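Local coordinates for protein cytochrome c, mono-and diheme variant (Methylophaga aminisulfidivorans MP, PDB 7C90) that probably carries electrons in methanol oxidation, as a soluble cytochrome cL with a covalently attached heme c, at residues Q33-N38 with G42-L47; K55-E60 with E67-T72; Y109-N114 with G126-M131. One frame throughout, in Å; residues are numbered along the deposited sequence.

Contact 1. Residues Q33-N38 with G42-L47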
loop_
_atom_site.group_PDB
_atom_site.type_symbol
_atom_site.label_atom_id
_atom_site.label_comp_id
_atom_site.label_asym_id
_atom_site.label_seq_id
_atom_site.Cartn_x
_atom_site.Cartn_y
_atom_site.Cartn_z
ATOM N N GLN A 33 30.192 6.431 20.839
ATOM C CA GLN A 33 28.870 6.876 21.352
ATOM C C GLN A 33 27.994 7.235 20.148
ATOM O O GLN A 33 27.792 8.415 19.908
ATOM C CB GLN A 33 29.101 8.026 22.327
ATOM C CG GLN A 33 27.884 8.892 22.567
ATOM C CD GLN A 33 26.879 8.177 23.429
ATOM O OE1 GLN A 33 26.275 7.201 23.015
ATOM N NE2 GLN A 33 26.715 8.656 24.648
ATOM N N LEU A 34 27.516 6.225 19.422
ATOM C CA LEU A 34 26.694 6.428 18.209
ATOM C C LEU A 34 25.299 6.960 18.557
ATOM O O LEU A 34 24.667 6.432 19.454
ATOM C CB LEU A 34 26.570 5.100 17.467
ATOM C CG LEU A 34 27.738 4.732 16.562
ATOM C CD1 LEU A 34 27.353 3.619 15.615
ATOM C CD2 LEU A 34 28.198 5.929 15.770
ATOM N N VAL A 35 24.856 7.980 17.831
ATOM C CA VAL A 35 23.479 8.512 17.985
ATOM C C VAL A 35 22.603 7.918 16.875
ATOM O O VAL A 35 22.774 8.279 15.739
ATOM C CB VAL A 35 23.453 10.048 17.990
ATOM C CG1 VAL A 35 22.062 10.578 18.268
ATOM C CG2 VAL A 35 24.443 10.619 18.974
ATOM N N PHE A 36 21.711 7.003 17.230
ATOM C CA PHE A 36 20.780 6.406 16.244
ATOM C C PHE A 36 19.512 7.258 16.185
ATOM O O PHE A 36 18.925 7.531 17.220
ATOM C CB PHE A 36 20.499 4.946 16.579
ATOM C CG PHE A 36 21.695 4.050 16.436
ATOM C CD1 PHE A 36 22.019 3.488 15.223
ATOM C CD2 PHE A 36 22.525 3.807 17.507
ATOM C CE1 PHE A 36 23.127 2.674 15.094
ATOM C CE2 PHE A 36 23.634 2.995 17.370
ATOM C CZ PHE A 36 23.929 2.429 16.166
ATOM N N ARG A 37 19.124 7.649 14.976
ATOM C CA ARG A 37 17.964 8.547 14.808
ATOM C C ARG A 37 16.919 7.972 13.852
ATOM O O ARG A 37 17.270 7.328 12.889
ATOM C CB ARG A 37 18.422 9.922 14.319
ATOM C CG ARG A 37 19.478 10.590 15.183
ATOM C CD ARG A 37 19.668 12.041 14.816
ATOM N NE ARG A 37 20.590 12.743 15.691
ATOM C CZ ARG A 37 20.237 13.473 16.740
ATOM N NH1 ARG A 37 18.970 13.609 17.072
ATOM N NH2 ARG A 37 21.160 14.073 17.466
ATOM N N ASN A 38 15.665 8.226 14.193
ATOM C CA ASN A 38 14.460 7.915 13.402
ATOM C C ASN A 38 14.573 8.565 12.006
ATOM O O ASN A 38 14.882 9.756 11.889
ATOM C CB ASN A 38 13.221 8.321 14.185
ATOM C CG ASN A 38 11.956 7.927 13.463
ATOM O OD1 ASN A 38 11.635 8.507 12.432
ATOM N ND2 ASN A 38 11.261 6.923 13.980
ATOM N N GLY A 42 13.623 12.238 12.997
ATOM C CA GLY A 42 14.913 12.706 13.529
ATOM C C GLY A 42 15.021 12.477 15.040
ATOM O O GLY A 42 16.075 12.728 15.580
ATOM N N ASP A 43 13.993 11.961 15.712
ATOM C CA ASP A 43 14.088 11.612 17.161
ATOM C C ASP A 43 15.158 10.539 17.380
ATOM O O ASP A 43 15.334 9.655 16.508
ATOM C CB ASP A 43 12.775 11.077 17.738
ATOM C CG ASP A 43 11.629 12.082 17.812
ATOM O OD1 ASP A 43 11.893 13.315 17.731
ATOM O OD2 ASP A 43 10.470 11.611 17.957
ATOM N N VAL A 44 15.791 10.571 18.554
ATOM C CA VAL A 44 16.769 9.540 18.987
ATOM C C VAL A 44 16.037 8.219 19.172
ATOM O O VAL A 44 14.937 8.209 19.736
ATOM C CB VAL A 44 17.516 9.957 20.267
ATOM C CG1 VAL A 44 18.283 8.782 20.871
ATOM C CG2 VAL A 44 18.430 11.142 19.978
ATOM N N LEU A 45 16.650 7.151 18.670
ATOM C CA LEU A 45 16.183 5.768 18.844
ATOM C C LEU A 45 16.876 5.239 20.102
ATOM O O LEU A 45 18.114 5.328 20.166
ATOM C CB LEU A 45 16.559 4.947 17.607
ATOM C CG LEU A 45 15.813 5.276 16.311
ATOM C CD1 LEU A 45 16.286 4.360 15.183
ATOM C CD2 LEU A 45 14.308 5.139 16.467
ATOM N N ASP A 46 16.072 4.840 21.080
ATOM C CA ASP A 46 16.438 4.081 22.299
ATOM C C ASP A 46 16.541 2.601 21.916
ATOM O O ASP A 46 15.509 1.946 21.745
ATOM C CB ASP A 46 15.390 4.307 23.400
ATOM C CG ASP A 46 15.726 3.656 24.743
ATOM O OD1 ASP A 46 16.680 2.847 24.792
ATOM O OD2 ASP A 46 15.025 3.967 25.744
ATOM N N LEU A 47 17.750 2.089 21.785
ATOM C CA LEU A 47 17.987 0.727 21.255
ATOM C C LEU A 47 17.674 -0.341 22.309
ATOM O O LEU A 47 17.550 -1.514 21.914
ATOM C CB LEU A 47 19.432 0.670 20.752
ATOM C CG LEU A 47 19.691 1.506 19.502
ATOM C CD1 LEU A 47 21.034 1.167 18.886
ATOM C CD2 LEU A 47 18.615 1.301 18.468
#

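Contact 2. Residues K55-E60 with E67-T72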
loop_
_atom_site.group_PDB
_atom_site.type_symbol
_atom_site.label_atom_id
_atom_site.label_comp_id
_atom_site.label_asym_id
_atom_site.label_seq_id
_atom_site.Cartn_x
_atom_site.Cartn_y
_atom_site.Cartn_z
ATOM N N LYS A 55 22.671 -11.350 23.332
ATOM C CA LYS A 55 23.464 -10.126 23.028
ATOM C C LYS A 55 24.712 -10.521 22.228
ATOM O O LYS A 55 25.784 -10.587 22.825
ATOM C CB LYS A 55 23.826 -9.388 24.323
ATOM C CG LYS A 55 24.597 -8.084 24.143
ATOM C CD LYS A 55 24.050 -7.170 23.053
ATOM C CE LYS A 55 23.785 -5.761 23.540
ATOM N NZ LYS A 55 25.046 -5.030 23.796
ATOM N N THR A 56 24.566 -10.726 20.917
ATOM C CA THR A 56 25.563 -11.362 20.024
ATOM C C THR A 56 26.735 -10.408 19.755
ATOM O O THR A 56 26.625 -9.210 20.059
ATOM C CB THR A 56 24.910 -11.773 18.703
ATOM O OG1 THR A 56 24.595 -10.561 18.014
ATOM C CG2 THR A 56 23.660 -12.599 18.894
ATOM N N GLU A 57 27.808 -10.935 19.164
ATOM C CA GLU A 57 29.026 -10.176 18.798
ATOM C C GLU A 57 28.682 -9.178 17.674
ATOM O O GLU A 57 29.158 -8.046 17.735
ATOM C CB GLU A 57 30.125 -11.153 18.381
ATOM C CG GLU A 57 31.365 -10.464 17.839
ATOM C CD GLU A 57 32.388 -11.368 17.174
ATOM O OE1 GLU A 57 32.089 -12.558 16.957
ATOM O OE2 GLU A 57 33.473 -10.857 16.843
ATOM N N ALA A 58 27.903 -9.585 16.665
ATOM C CA ALA A 58 27.454 -8.699 15.566
ATOM C C ALA A 58 26.677 -7.509 16.143
ATOM O O ALA A 58 26.942 -6.357 15.734
ATOM C CB ALA A 58 26.642 -9.465 14.563
ATOM N N VAL A 59 25.781 -7.741 17.097
ATOM C CA VAL A 59 24.966 -6.628 17.660
ATOM C C VAL A 59 25.898 -5.707 18.458
ATOM O O VAL A 59 25.837 -4.469 18.262
ATOM C CB VAL A 59 23.776 -7.158 18.474
ATOM C CG1 VAL A 59 23.169 -6.084 19.362
ATOM C CG2 VAL A 59 22.720 -7.784 17.565
ATOM N N GLU A 60 26.752 -6.249 19.317
ATOM C CA GLU A 60 27.646 -5.383 20.143
ATOM C C GLU A 60 28.551 -4.585 19.189
ATOM O O GLU A 60 28.688 -3.342 19.361
ATOM C CB GLU A 60 28.402 -6.213 21.187
ATOM C CG GLU A 60 29.369 -5.395 22.036
ATOM C CD GLU A 60 30.288 -6.214 22.938
ATOM O OE1 GLU A 60 29.812 -7.209 23.523
ATOM O OE2 GLU A 60 31.491 -5.862 23.043
ATOM N N GLU A 67 28.837 -0.888 11.794
ATOM C CA GLU A 67 29.265 -1.898 10.793
ATOM C C GLU A 67 28.510 -3.206 11.058
ATOM O O GLU A 67 28.405 -3.600 12.226
ATOM C CB GLU A 67 30.769 -2.150 10.839
ATOM C CG GLU A 67 31.224 -3.177 9.803
ATOM C CD GLU A 67 32.723 -3.435 9.714
ATOM O OE1 GLU A 67 33.396 -3.411 10.773
ATOM O OE2 GLU A 67 33.214 -3.659 8.578
ATOM N N ASN A 68 28.019 -3.859 9.997
ATOM C CA ASN A 68 27.247 -5.129 10.078
ATOM C C ASN A 68 28.172 -6.300 9.726
ATOM O O ASN A 68 28.414 -6.480 8.544
ATOM C CB ASN A 68 26.017 -5.093 9.165
ATOM C CG ASN A 68 25.181 -6.347 9.310
ATOM O OD1 ASN A 68 25.551 -7.245 10.071
ATOM N ND2 ASN A 68 24.056 -6.404 8.616
ATOM N N LEU A 69 28.695 -7.023 10.725
ATOM C CA LEU A 69 29.636 -8.149 10.532
ATOM C C LEU A 69 28.990 -9.214 9.661
ATOM O O LEU A 69 29.743 -10.015 9.115
ATOM C CB LEU A 69 29.996 -8.796 11.873
ATOM C CG LEU A 69 30.916 -8.001 12.784
ATOM C CD1 LEU A 69 31.346 -8.859 13.966
ATOM C CD2 LEU A 69 32.109 -7.448 12.016
ATOM N N TYR A 70 27.659 -9.293 9.598
ATOM C CA TYR A 70 27.004 -10.406 8.861
ATOM C C TYR A 70 27.061 -10.173 7.352
ATOM O O TYR A 70 26.745 -11.146 6.676
ATOM C CB TYR A 70 25.562 -10.665 9.297
ATOM C CG TYR A 70 25.377 -11.159 10.709
ATOM C CD1 TYR A 70 26.172 -12.163 11.267
ATOM C CD2 TYR A 70 24.374 -10.623 11.492
ATOM C CE1 TYR A 70 25.964 -12.609 12.566
ATOM C CE2 TYR A 70 24.140 -11.063 12.781
ATOM C CZ TYR A 70 24.934 -12.062 13.322
ATOM O OH TYR A 70 24.671 -12.463 14.599
ATOM N N ASN A 71 27.472 -8.997 6.849
ATOM C CA ASN A 71 27.517 -8.737 5.387
ATOM C C ASN A 71 28.354 -9.794 4.642
ATOM O O ASN A 71 28.095 -9.984 3.436
ATOM C CB ASN A 71 27.999 -7.321 5.054
ATOM C CG ASN A 71 26.949 -6.281 5.383
ATOM O OD1 ASN A 71 25.779 -6.627 5.554
ATOM N ND2 ASN A 71 27.355 -5.024 5.499
ATOM N N THR A 72 29.343 -10.420 5.283
ATOM C CA THR A 72 30.323 -11.331 4.618
ATOM C C THR A 72 30.036 -12.790 5.000
ATOM O O THR A 72 30.787 -13.668 4.563
ATOM C CB THR A 72 31.766 -10.916 4.945
ATOM O OG1 THR A 72 31.912 -10.735 6.353
ATOM C CG2 THR A 72 32.173 -9.620 4.285
HETATM O O HOH W 1 28.125 -6.133 13.330
HETATM O O HOH W 2 26.943 -12.458 16.260
#

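Contact 3. Residues Y109-N114 with G126-M131. With HEC (heme c), chain E.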
loop_
_atom_site.group_PDB
_atom_site.type_symbol
_atom_site.label_atom_id
_atom_site.label_comp_id
_atom_site.label_asym_id
_atom_site.label_seq_id
_atom_site.Cartn_x
_atom_site.Cartn_y
_atom_site.Cartn_z
ATOM N N TYR A 109 17.025 5.322 -3.690
ATOM C CA TYR A 109 16.648 5.402 -2.252
ATOM C C TYR A 109 15.579 6.492 -2.057
ATOM O O TYR A 109 15.689 7.611 -2.589
ATOM C CB TYR A 109 17.891 5.662 -1.382
ATOM C CG TYR A 109 18.898 4.539 -1.393
ATOM C CD1 TYR A 109 18.753 3.452 -0.546
ATOM C CD2 TYR A 109 19.954 4.514 -2.309
ATOM C CE1 TYR A 109 19.635 2.385 -0.571
ATOM C CE2 TYR A 109 20.845 3.448 -2.357
ATOM C CZ TYR A 109 20.699 2.389 -1.468
ATOM O OH TYR A 109 21.543 1.307 -1.494
ATOM N N THR A 110 14.578 6.188 -1.245
ATOM C CA THR A 110 13.684 7.206 -0.672
ATOM C C THR A 110 14.480 8.076 0.313
ATOM O O THR A 110 14.343 9.319 0.273
ATOM C CB THR A 110 12.467 6.522 -0.054
ATOM O OG1 THR A 110 12.026 5.580 -1.032
ATOM C CG2 THR A 110 11.409 7.513 0.363
ATOM N N TYR A 111 15.266 7.441 1.182
ATOM C CA TYR A 111 16.120 8.090 2.196
ATOM C C TYR A 111 17.567 7.719 1.907
ATOM O O TYR A 111 17.943 6.554 1.972
ATOM C CB TYR A 111 15.632 7.691 3.586
ATOM C CG TYR A 111 14.148 7.862 3.814
ATOM C CD1 TYR A 111 13.617 9.105 4.116
ATOM C CD2 TYR A 111 13.277 6.797 3.727
ATOM C CE1 TYR A 111 12.257 9.281 4.320
ATOM C CE2 TYR A 111 11.917 6.952 3.954
ATOM C CZ TYR A 111 11.408 8.196 4.269
ATOM O OH TYR A 111 10.065 8.367 4.450
ATOM N N PRO A 112 18.425 8.693 1.528
ATOM C CA PRO A 112 19.814 8.398 1.150
ATOM C C PRO A 112 20.687 7.694 2.213
ATOM O O PRO A 112 21.580 6.885 1.857
ATOM C CB PRO A 112 20.391 9.791 0.789
ATOM C CG PRO A 112 19.462 10.805 1.437
ATOM C CD PRO A 112 18.104 10.126 1.461
ATOM N N LYS A 113 20.419 7.932 3.503
ATOM C CA LYS A 113 21.158 7.245 4.602
ATOM C C LYS A 113 21.012 5.727 4.470
ATOM O O LYS A 113 21.833 5.026 5.064
ATOM C CB LYS A 113 20.662 7.695 5.981
ATOM C CG LYS A 113 19.250 7.246 6.326
ATOM C CD LYS A 113 18.806 7.801 7.677
ATOM C CE LYS A 113 18.153 6.768 8.557
ATOM N NZ LYS A 113 17.782 7.283 9.899
ATOM N N ASN A 114 19.994 5.220 3.761
ATOM C CA ASN A 114 19.748 3.760 3.680
ATOM C C ASN A 114 20.817 3.097 2.791
ATOM O O ASN A 114 20.891 1.853 2.803
ATOM C CB ASN A 114 18.296 3.425 3.307
ATOM C CG ASN A 114 17.338 3.785 4.428
ATOM O OD1 ASN A 114 17.691 3.663 5.612
ATOM N ND2 ASN A 114 16.139 4.247 4.077
ATOM N N GLY A 126 13.283 1.708 13.696
ATOM C CA GLY A 126 12.431 2.860 14.070
ATOM C C GLY A 126 11.282 3.095 13.106
ATOM O O GLY A 126 10.403 3.848 13.445
ATOM N N GLY A 127 11.274 2.443 11.948
ATOM C CA GLY A 127 10.219 2.601 10.942
ATOM C C GLY A 127 10.388 3.889 10.150
ATOM O O GLY A 127 11.328 4.623 10.367
ATOM N N ALA A 128 9.519 4.104 9.200
ATOM C CA ALA A 128 9.493 5.313 8.351
ATOM C C ALA A 128 8.040 5.777 8.307
ATOM O O ALA A 128 7.424 5.743 9.384
ATOM C CB ALA A 128 10.109 5.004 6.997
ATOM N N ARG A 129 7.523 6.206 7.151
ATOM C CA ARG A 129 6.151 6.757 7.013
ATOM C C ARG A 129 5.168 5.612 6.788
ATOM O O ARG A 129 5.603 4.516 6.386
ATOM C CB ARG A 129 6.022 7.680 5.791
ATOM C CG ARG A 129 6.684 9.038 5.961
ATOM C CD ARG A 129 6.405 9.948 4.779
ATOM N NE ARG A 129 7.660 10.611 4.486
ATOM C CZ ARG A 129 8.162 11.605 5.198
ATOM N NH1 ARG A 129 7.486 12.095 6.222
ATOM N NH2 ARG A 129 9.324 12.127 4.859
ATOM N N SER A 130 3.888 5.898 6.982
ATOM C CA SER A 130 2.753 5.105 6.448
ATOM C C SER A 130 2.895 3.661 6.943
ATOM O O SER A 130 3.170 3.485 8.129
ATOM C CB SER A 130 2.715 5.240 4.933
ATOM O OG SER A 130 1.479 4.783 4.393
ATOM N N MET A 131 2.826 2.701 6.033
ATOM C CA MET A 131 2.858 1.254 6.348
ATOM C C MET A 131 4.253 0.754 6.735
ATOM O O MET A 131 4.375 -0.412 6.971
ATOM C CB MET A 131 2.388 0.468 5.127
ATOM C CG MET A 131 1.246 1.112 4.423
ATOM S SD MET A 131 -0.244 0.594 5.222
ATOM C CE MET A 131 -0.104 -1.171 4.999
HETATM FE FE HEC E . 9.553 -1.379 4.467
HETATM C CHA HEC E . 10.275 1.758 3.244
HETATM C CHB HEC E . 12.834 -2.077 4.673
HETATM C CHC HEC E . 8.775 -4.264 6.157
HETATM C CHD HEC E . 6.282 -0.958 3.610
HETATM N NA HEC E . 11.242 -0.293 4.068
HETATM C C1A HEC E . 11.385 0.912 3.555
HETATM C C2A HEC E . 12.778 1.377 3.394
HETATM C C3A HEC E . 13.547 0.238 3.866
HETATM C C4A HEC E . 12.493 -0.752 4.181
HETATM C CMA HEC E . 15.016 -0.000 3.925
HETATM C CAA HEC E . 13.280 2.686 2.913
HETATM C CBA HEC E . 13.827 2.369 1.531
HETATM C CGA HEC E . 14.498 3.551 0.914
HETATM O O1A HEC E . 14.934 4.455 1.650
HETATM O O2A HEC E . 14.509 3.596 -0.344
HETATM N NB HEC E . 10.646 -2.905 5.273
HETATM C C1B HEC E . 11.940 -3.066 5.210
HETATM C C2B HEC E . 12.449 -4.319 5.806
HETATM C C3B HEC E . 11.225 -4.955 6.283
HETATM C C4B HEC E . 10.192 -4.001 5.908
HETATM C CMB HEC E . 13.874 -4.786 5.881
HETATM C CAB HEC E . 11.100 -6.296 7.012
HETATM C CBB HEC E . 11.671 -6.227 8.385
HETATM N NC HEC E . 7.836 -2.421 4.807
HETATM C C1C HEC E . 7.713 -3.530 5.550
HETATM C C2C HEC E . 6.348 -4.075 5.654
HETATM C C3C HEC E . 5.606 -3.069 4.885
HETATM C C4C HEC E . 6.597 -2.116 4.410
HETATM C CMC HEC E . 5.958 -5.312 6.386
HETATM C CAC HEC E . 4.131 -3.198 4.599
HETATM C CBC HEC E . 3.280 -3.359 5.827
HETATM N ND HEC E . 8.483 0.133 3.550
HETATM C C1D HEC E . 7.191 0.137 3.274
HETATM C C2D HEC E . 6.693 1.362 2.681
HETATM C C3D HEC E . 7.869 2.192 2.569
HETATM C C4D HEC E . 8.890 1.326 3.165
HETATM C CMD HEC E . 5.288 1.659 2.318
HETATM C CAD HEC E . 7.987 3.588 2.117
HETATM C CBD HEC E . 7.959 4.388 3.429
HETATM C CGD HEC E . 8.542 5.789 3.381
HETATM O O1D HEC E . 8.737 6.332 2.279
HETATM O O2D HEC E . 8.787 6.414 4.449
HETATM O O HOH W 3 8.322 8.977 2.179
#

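Contact 1. Residues Q33-N38 with G42-L47
The carbonyl oxygen of F36 receives the backbone N-H of L45 in an almost perfectly straight bond, F36 O to L45 N 2.7 Å, and the alpha carbon of V44 adds a CH...O contact to the same atom. Next along the chain, N38 N reaches D43 O at 2.7 Å, the donor lying nearly in line with that carbonyl. A third bond, G42 N to N38 O at 3.0 Å, is more bent, and its donor stands above the carbonyl plane. R37 and V44 thus form a single bridge, and the two pieces of loop fold back on each other as a short hairpin-like turn ahead of helix 57-65. The turn between them is held by N38 OD1, which accepts from the backbone of V40, an Asx turn, and from that of T41. The first torsion of N38 (chi1 -176°, CG opposite the backbone N) carries the amide to this bend.

Side chains line both flanks of the bridge. On one flank L47 CD1 presses over a face of the F36 ring, tight at 3.3 Å from F36 CD2, while L45 CB packs beside F36 CB. F36, the buried residue of the contact, and L47 also touch helix 117-126. On the exposed flank R37 runs extended past G42, and its NH1 makes a weak bond at 3.4 Å to G42 O, which lies at the edge of the guanidinium. V35 CG1 lies over one face of that guanidinium, toward its rim, and meets V44 CG2 at 4.1 Å, the two valines crossing at about a right angle.

Contact 2. Residues K55-E60 with E67-T72
A58, L69 and Y70 carry this contact, and the methyl group of A58 is its centre. A58 CB sits over one face of the Y70 ring in a CH-pi contact, displaced toward the hydroxyl-bearing rim, so that its closest ring atom is Y70 CZ at 3.3 Å. The tyrosine CG lies beside its own backbone N (chi1 -66°), which swings the ring back toward the start of helix 57-65 although the first bond of the side chain does not head that way. L69 approaches A58 from the neighbouring position: its CB is 4.4 Å from A58 CB, and its CD1 lies by A58 CA and against the extended chain of E57, between CG and OE2, the two side chains crossing at about a right angle.

Two waters fill in the polar part. One donates to A58 O and to E67 O and accepts from L69 N, joining the two backbones at three points; its distance from A58 O is 2.7 Å. The other accepts from A58 N at 3.1 Å and donates to Y70 OH at 2.8 Å, thereby serving a backbone N-H in the first turn of the helix.

That first turn is capped by T56, whose OG1 accepts from V59 N at 3.2 Å. The tyrosine's end of the contact is organised by N68, which takes Y70 N on its OD1 in an Asx turn. T56 OG1 and Y70 OH both hydrogen-bond to D142 OD1, a shared anchor on helix 141-153. The contact folds the loop after helix 57-65 back on the start of that helix, and both ends lie against helix 141-153, where the Y70 ring also meets H146 and N68 bonds to the backbone of L145.

Contact 3. Residues Y109-N114 with G126-M131
Y111 meets the 126-131 segment at A128 and R129, around one propionate of the heme. Its CE2 is 4.0 Å from A128 CB, in apolar contact, and its hydroxyl points across the R129 side chain, the ring and guanidinium planes turned about 40° apart. The carboxylate lies beside this pair, against the Y111 hydroxyl and the backbone of R129. Heme O2D accepts from R129 N at 3.0 Å and sits at the edge of the Y111 ring, in its plane; the modelled separation from Y111 OH is too short to be trusted, although a hydrogen bond there is plausible. A water completes the cluster, donating to heme O1D at 2.7 Å and to Y111 OH while accepting from R129 NE at the edge of the guanidinium.

The other propionate is held by the 109-114 segment: T110 N donates to heme O2A at 2.7 Å, and heme O1A takes both Y111 N and N114 ND2, the latter at 2.7 Å. Successive backbone N-H groups and one side-chain amide thus enclose this carboxylate.

In the next shell, T110 CG2 lies over one face of the Y111 ring, toward the rim, and T123 OG1 bonds to N114 OD1 and so fixes which way the amide is turned. R129, bent at its third side-chain torsion (chi3 -138°), has its guanidinium beyond the Y111 hydroxyl, where NH1 bonds to F182 O of the second subunit. The whole forms the propionate end of a monoheme c-type cytochrome pocket, in which C88 and C91 attach the heme and H92 and M132 bind its iron.

Overall arrangement
From the N terminus the chain first doubles back in contact 1, a small loop closed over three residues. Contact 2 closes a second loop, bringing the turn after helix 57-65 back to its start. Contact 3 comes later and spans helix 117-126, joining its two flanking loops around the heme. The three are in series; none nests in or crosses another. Contacts 1 and 3 touch, with K113 NZ near R37 O and L45 packed on G126, so the N-terminal turn lies against the heme loops. Contact 2 is on the opposite side of the chain's centre from contact 3 and rests on helix 141-153, which contacts 1 and 3 also reach through L47 to K141 and N114 to R152.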